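Local coordinates for protein ribonucleoside-diphosphate reductase (Pseudomonas aeruginosa, PDB 5IM3) that probably reduces ribonucleoside diphosphates to 2'-deoxyribonucleoside diphosphates for DNA synthesis, using thioredoxin as reductant, and binds dATP as an allosteric effector, at residues V409-S414 against H458-E463; A668-H673 against D846-A851. All blocks are in the same frame, centred on the assembly; numbering follows the deposited sequence.

Interaction 1. Residues V409-S414 against H458-E463. With DTP (2'-deoxyadenosine 5'-triphosphate), chain G.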
loop_
_atom_site.group_PDB
_atom_site.type_symbol
_atom_site.label_atom_id
_atom_site.label_comp_id
_atom_site.label_asym_id
_atom_site.label_seq_id
_atom_site.Cartn_x
_atom_site.Cartn_y
_atom_site.Cartn_z
ATOM N N VAL A 409 16.959 37.393 8.393
ATOM C CA VAL A 409 18.238 36.837 7.959
ATOM C C VAL A 409 18.115 36.348 6.518
ATOM O O VAL A 409 17.201 35.587 6.185
ATOM C CB VAL A 409 18.679 35.708 8.905
ATOM C CG1 VAL A 409 19.959 35.047 8.417
ATOM C CG2 VAL A 409 18.870 36.255 10.314
ATOM N N ARG A 410 19.054 36.767 5.669
ATOM C CA ARG A 410 18.944 36.549 4.230
ATOM C C ARG A 410 19.040 35.067 3.879
ATOM O O ARG A 410 19.690 34.275 4.566
ATOM C CB ARG A 410 20.020 37.341 3.489
ATOM C CG ARG A 410 21.449 36.959 3.828
ATOM C CD ARG A 410 22.432 37.940 3.203
ATOM N NE ARG A 410 22.261 39.287 3.740
ATOM C CZ ARG A 410 23.077 40.307 3.499
ATOM N NH1 ARG A 410 24.137 40.149 2.716
ATOM N NH2 ARG A 410 22.834 41.489 4.045
ATOM N N ALA A 411 18.392 34.703 2.774
ATOM C CA ALA A 411 18.127 33.314 2.443
ATOM C C ALA A 411 19.198 32.746 1.513
ATOM O O ALA A 411 20.116 33.440 1.073
ATOM C CB ALA A 411 16.744 33.187 1.805
ATOM N N LEU A 412 19.067 31.454 1.212
ATOM C CA LEU A 412 19.958 30.794 0.268
ATOM C C LEU A 412 20.039 31.590 -1.026
ATOM O O LEU A 412 19.020 32.033 -1.562
ATOM C CB LEU A 412 19.467 29.371 -0.019
ATOM C CG LEU A 412 20.257 28.581 -1.070
ATOM C CD1 LEU A 412 21.652 28.237 -0.561
ATOM C CD2 LEU A 412 19.508 27.324 -1.486
ATOM N N GLY A 413 21.265 31.771 -1.520
ATOM C CA GLY A 413 21.501 32.449 -2.775
ATOM C C GLY A 413 21.718 33.942 -2.672
ATOM O O GLY A 413 22.050 34.570 -3.682
ATOM N N SER A 414 21.544 34.530 -1.490
ATOM C CA SER A 414 21.742 35.961 -1.322
ATOM C C SER A 414 23.227 36.310 -1.385
ATOM O O SER A 414 24.089 35.528 -0.975
ATOM C CB SER A 414 21.171 36.430 0.015
ATOM O OG SER A 414 19.861 35.937 0.219
ATOM N N HIS A 458 9.626 33.993 2.821
ATOM C CA HIS A 458 11.065 33.816 2.957
ATOM C C HIS A 458 11.547 32.685 2.055
ATOM O O HIS A 458 10.942 31.611 2.001
ATOM C CB HIS A 458 11.411 33.519 4.415
ATOM C CG HIS A 458 12.858 33.702 4.753
ATOM N ND1 HIS A 458 13.824 32.778 4.422
ATOM C CD2 HIS A 458 13.498 34.693 5.419
ATOM C CE1 HIS A 458 14.999 33.195 4.859
ATOM N NE2 HIS A 458 14.828 34.354 5.468
ATOM N N LEU A 459 12.651 32.928 1.349
ATOM C CA LEU A 459 13.108 31.980 0.342
ATOM C C LEU A 459 13.545 30.642 0.929
ATOM O O LEU A 459 13.593 29.648 0.197
ATOM C CB LEU A 459 14.251 32.586 -0.473
ATOM C CG LEU A 459 13.901 32.834 -1.938
ATOM C CD1 LEU A 459 15.053 33.530 -2.628
ATOM C CD2 LEU A 459 13.568 31.528 -2.639
ATOM N N ASP A 460 13.852 30.585 2.222
ATOM C CA ASP A 460 14.201 29.327 2.868
ATOM C C ASP A 460 12.985 28.605 3.442
ATOM O O ASP A 460 13.151 27.596 4.135
ATOM C CB ASP A 460 15.232 29.567 3.977
ATOM C CG ASP A 460 16.571 30.054 3.443
ATOM O OD1 ASP A 460 16.913 29.744 2.283
ATOM O OD2 ASP A 460 17.286 30.744 4.197
ATOM N N ILE A 461 11.770 29.072 3.143
ATOM C CA ILE A 461 10.587 28.555 3.831
ATOM C C ILE A 461 10.420 27.060 3.589
ATOM O O ILE A 461 10.031 26.316 4.497
ATOM C CB ILE A 461 9.326 29.336 3.410
ATOM C CG1 ILE A 461 8.124 28.910 4.261
ATOM C CG2 ILE A 461 9.011 29.124 1.932
ATOM C CD1 ILE A 461 8.278 29.219 5.742
ATOM N N GLU A 462 10.707 26.591 2.369
ATOM C CA GLU A 462 10.475 25.186 2.046
ATOM C C GLU A 462 11.377 24.274 2.871
ATOM O O GLU A 462 10.922 23.257 3.407
ATOM C CB GLU A 462 10.678 24.948 0.546
ATOM C CG GLU A 462 9.621 25.617 -0.320
ATOM C CD GLU A 462 9.940 25.558 -1.800
ATOM O OE1 GLU A 462 11.089 25.875 -2.179
ATOM O OE2 GLU A 462 9.042 25.192 -2.589
ATOM N N GLU A 463 12.662 24.610 2.976
ATOM C CA GLU A 463 13.533 23.869 3.884
ATOM C C GLU A 463 13.055 24.002 5.329
ATOM O O GLU A 463 13.158 23.048 6.107
ATOM C CB GLU A 463 14.977 24.362 3.741
ATOM C CG GLU A 463 16.017 23.536 4.493
ATOM C CD GLU A 463 17.424 24.112 4.374
ATOM O OE1 GLU A 463 17.566 25.255 3.882
ATOM O OE2 GLU A 463 18.390 23.428 4.782
HETATM P PG DTP G . 26.101 43.695 4.014
HETATM O O1G DTP G . 26.375 42.664 2.972
HETATM O O2G DTP G . 25.851 45.088 3.433
HETATM O O3G DTP G . 24.900 43.330 4.887
HETATM P PB DTP G . 27.432 43.449 6.558
HETATM O O1B DTP G . 26.141 43.708 7.221
HETATM O O2B DTP G . 28.556 44.240 7.226
HETATM O O3B DTP G . 27.325 43.851 5.020
HETATM P PA DTP G . 27.242 40.856 7.653
HETATM O O1A DTP G . 26.301 41.631 8.442
HETATM O O2A DTP G . 28.349 40.385 8.568
HETATM O O3A DTP G . 27.810 41.902 6.604
HETATM O "O5'" DTP G . 26.503 39.624 7.001
HETATM C "C5'" DTP G . 25.219 39.753 6.356
HETATM C "C4'" DTP G . 24.596 38.389 6.190
HETATM O "O4'" DTP G . 25.553 37.496 5.582
HETATM C "C3'" DTP G . 24.126 37.716 7.481
HETATM O "O3'" DTP G . 22.876 37.058 7.272
HETATM C "C2'" DTP G . 25.227 36.705 7.773
HETATM C "C1'" DTP G . 25.738 36.344 6.389
HETATM N N9 DTP G . 27.151 35.995 6.354
HETATM C C8 DTP G . 28.201 36.874 6.334
HETATM N N7 DTP G . 29.380 36.302 6.363
HETATM C C5 DTP G . 29.086 34.946 6.392
HETATM C C6 DTP G . 29.901 33.800 6.416
HETATM N N6 DTP G . 31.235 33.838 6.416
HETATM N N1 DTP G . 29.289 32.596 6.430
HETATM C C2 DTP G . 27.954 32.553 6.417
HETATM N N3 DTP G . 27.081 33.563 6.399
HETATM C C4 DTP G . 27.716 34.743 6.386
#
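H458 and D460, from the loop that leads into helix 461-465, bond to the backbone of V409 and L412 just behind a dATP site. From CB of H458, chi1 of -163° sets CG anti to the backbone N; beyond it ND1 accepts D460 N at 3.1 Å, which ties the ring to its own turn; CE1 lies obliquely against A411 CB, 3.5 Å away; at the tip NE2 donates to V409 O at 2.8 Å, with that oxygen close to the ring plane. D460 carries the second grip: its OD1 accepts L412 N at 3.0 Å, nearly straight and on the syn side, while OD2 rests against A411 CA and also takes V426 N. Between the two bonds A411 CB meets L459 CB in a tight 3.4 Å contact. On the far side of the loop R410 extends to the nucleotide. DTP C5' lies over the centre of one face of its guanidinium, NH2 bonds the gamma-phosphate oxygen O3G at 2.9 Å, NH1 reaches O1G weakly, and NE makes a salt bridge to D380. With ND1 accepting and NE2 donating, H458 is probably neutral with its proton on NE2, and the two bonds tie the backbone on either side of R410, in sequence, to the 458-463 turn, consistent with a defined starting point for its reach to the triphosphate.

Interaction 2. Residues A668-H673 against D846-A851; sequences ALYLQH and DLYATA
Two helix C-termini of the barrel domain meet here: the end of helix 665-672, closed by a Schellman motif at H673, and the end of helix 842-847, where Y848 is the first residue to leave helical geometry. Y670 makes an offset stack on Y848, ring centroids 4.5 Å apart and planes at 21°. Y848 CE1 lies over one face of the Y670 ring, displaced toward its rim and 3.6 Å from Y670 CE1. At its edge the Y670 ring meets backbone: L847 O lies in the ring plane, 3.4 Å from Y670 CE1. L847 touches both the Y670 ring and the H673 end of the helix. Its CG stands anti to the backbone N (chi1 175°) and splits into two branches: CD1 touches Y670 CD1 at 3.9 Å and the carbonyl carbon of H673 at 3.8 Å, whereas CD2 packs on H673 CA and, obliquely, on the imidazole at CD2. No direct hydrogen bond joins the segments; a water bridges them instead, accepting from Y670 OH at 2.5 Å and donating to A849 O at 3.3 Å. Y670 OH is also bonded to T788. D812 gathers two groups from the contact, its carboxylate oxygens taking Y848 OH and H673 NE2 separately. D812 belongs to helix 807-815, which touches both segments, its Y808 meeting the Y670 ring and its L809 touching Y848, while helix 679-707 packs on L669 and Q672 of helix 665-672.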
loop_
_atom_site.group_PDB
_atom_site.type_symbol
_atom_site.label_atom_id
_atom_site.label_comp_id
_atom_site.label_asym_id
_atom_site.label_seq_id
_atom_site.Cartn_x
_atom_site.Cartn_y
_atom_site.Cartn_z
ATOM N N ALA A 668 -15.299 24.719 34.670
ATOM C CA ALA A 668 -16.362 25.706 34.826
ATOM C C ALA A 668 -17.573 25.345 33.975
ATOM O O ALA A 668 -18.714 25.594 34.378
ATOM C CB ALA A 668 -15.847 27.099 34.466
ATOM N N LEU A 669 -17.345 24.769 32.789
ATOM C CA LEU A 669 -18.456 24.289 31.972
ATOM C C LEU A 669 -19.222 23.183 32.687
ATOM O O LEU A 669 -20.459 23.171 32.681
ATOM C CB LEU A 669 -17.941 23.785 30.621
ATOM C CG LEU A 669 -17.391 24.805 29.625
ATOM C CD1 LEU A 669 -16.814 24.087 28.415
ATOM C CD2 LEU A 669 -18.459 25.792 29.189
ATOM N N TYR A 670 -18.506 22.241 33.305
ATOM C CA TYR A 670 -19.167 21.175 34.052
ATOM C C TYR A 670 -20.120 21.745 35.093
ATOM O O TYR A 670 -21.264 21.295 35.220
ATOM C CB TYR A 670 -18.126 20.279 34.730
ATOM C CG TYR A 670 -17.262 19.453 33.797
ATOM C CD1 TYR A 670 -17.729 19.038 32.554
ATOM C CD2 TYR A 670 -15.977 19.076 34.170
ATOM C CE1 TYR A 670 -16.938 18.278 31.709
ATOM C CE2 TYR A 670 -15.179 18.321 33.332
ATOM C CZ TYR A 670 -15.664 17.922 32.104
ATOM O OH TYR A 670 -14.873 17.166 31.270
ATOM N N LEU A 671 -19.660 22.740 35.857
ATOM C CA LEU A 671 -20.483 23.295 36.926
ATOM C C LEU A 671 -21.753 23.945 36.402
ATOM O O LEU A 671 -22.721 24.080 37.156
ATOM C CB LEU A 671 -19.676 24.312 37.735
ATOM C CG LEU A 671 -18.514 23.742 38.548
ATOM C CD1 LEU A 671 -17.764 24.854 39.266
ATOM C CD2 LEU A 671 -19.011 22.704 39.548
ATOM N N GLN A 672 -21.769 24.357 35.139
ATOM C CA GLN A 672 -22.965 24.883 34.503
ATOM C C GLN A 672 -23.686 23.829 33.672
ATOM O O GLN A 672 -24.741 24.121 33.100
ATOM C CB GLN A 672 -22.599 26.086 33.626
ATOM C CG GLN A 672 -21.841 27.179 34.373
ATOM C CD GLN A 672 -21.346 28.278 33.456
ATOM O OE1 GLN A 672 -22.085 29.203 33.126
ATOM N NE2 GLN A 672 -20.087 28.180 33.038
ATOM N N HIS A 673 -23.148 22.610 33.607
ATOM C CA HIS A 673 -23.715 21.533 32.796
ATOM C C HIS A 673 -23.815 21.944 31.331
ATOM O O HIS A 673 -24.782 21.619 30.637
ATOM C CB HIS A 673 -25.076 21.095 33.337
ATOM C CG HIS A 673 -25.013 20.519 34.717
ATOM N ND1 HIS A 673 -25.106 21.295 35.852
ATOM C CD2 HIS A 673 -24.854 19.244 35.145
ATOM C CE1 HIS A 673 -25.014 20.522 36.919
ATOM N NE2 HIS A 673 -24.859 19.273 36.518
ATOM N N ASP A 846 -22.800 14.098 25.999
ATOM C CA ASP A 846 -22.339 15.340 25.389
ATOM C C ASP A 846 -21.496 16.159 26.360
ATOM O O ASP A 846 -20.454 16.705 25.978
ATOM C CB ASP A 846 -23.538 16.162 24.910
ATOM C CG ASP A 846 -24.353 15.440 23.855
ATOM O OD1 ASP A 846 -23.767 14.623 23.112
ATOM O OD2 ASP A 846 -25.576 15.688 23.766
ATOM N N LEU A 847 -21.931 16.252 27.619
ATOM C CA LEU A 847 -21.234 17.093 28.586
ATOM C C LEU A 847 -19.842 16.564 28.893
ATOM O O LEU A 847 -18.934 17.351 29.180
ATOM C CB LEU A 847 -22.054 17.198 29.871
ATOM C CG LEU A 847 -21.396 17.962 31.025
ATOM C CD1 LEU A 847 -21.138 19.407 30.639
ATOM C CD2 LEU A 847 -22.268 17.877 32.268
ATOM N N TYR A 848 -19.652 15.249 28.848
ATOM C CA TYR A 848 -18.367 14.632 29.135
ATOM C C TYR A 848 -17.725 14.053 27.883
ATOM O O TYR A 848 -16.949 13.100 27.948
ATOM C CB TYR A 848 -18.521 13.590 30.236
ATOM C CG TYR A 848 -18.789 14.285 31.543
ATOM C CD1 TYR A 848 -17.748 14.736 32.327
ATOM C CD2 TYR A 848 -20.080 14.549 31.958
ATOM C CE1 TYR A 848 -17.982 15.398 33.506
ATOM C CE2 TYR A 848 -20.323 15.209 33.134
ATOM C CZ TYR A 848 -19.272 15.636 33.907
ATOM O OH TYR A 848 -19.507 16.298 35.089
ATOM N N ALA A 849 -18.023 14.658 26.739
ATOM C CA ALA A 849 -17.270 14.362 25.540
ATOM C C ALA A 849 -15.821 14.771 25.753
ATOM O O ALA A 849 -15.527 15.762 26.421
ATOM C CB ALA A 849 -17.865 15.095 24.343
ATOM N N THR A 850 -14.916 13.974 25.204
ATOM C CA THR A 850 -13.487 14.172 25.355
ATOM C C THR A 850 -12.947 15.040 24.209
ATOM O O THR A 850 -13.664 15.388 23.270
ATOM C CB THR A 850 -12.832 12.791 25.482
ATOM O OG1 THR A 850 -12.625 12.501 26.870
ATOM C CG2 THR A 850 -11.519 12.678 24.730
ATOM N N ALA A 851 -11.676 15.433 24.309
ATOM C CA ALA A 851 -11.086 16.346 23.334
ATOM C C ALA A 851 -11.210 15.835 21.901
ATOM O O ALA A 851 -11.468 16.612 20.979
ATOM C CB ALA A 851 -9.620 16.587 23.683
HETATM O O HOH W 1 -15.035 15.247 29.643
#

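Both contacts belong to the barrel domain, yet they occupy separate regions of it, with centres about 46 Å apart and nearest atoms about 28 Å apart. They follow one another in series: interaction 1 is closed by 458-463 long before 668-673 opens interaction 2. The sheet strands relate them: 409-414 and 458-463 come after the neighbouring parallel strands 401-405 and 450-455, and helix 665-672 follows strand 659-663, which pairs with 600-608 in the same mixed sheet. Interaction 1 borders a dATP site that is completed by a second subunit, whereas interaction 2 lies away from the dATP sites and joins helix ends within one chain.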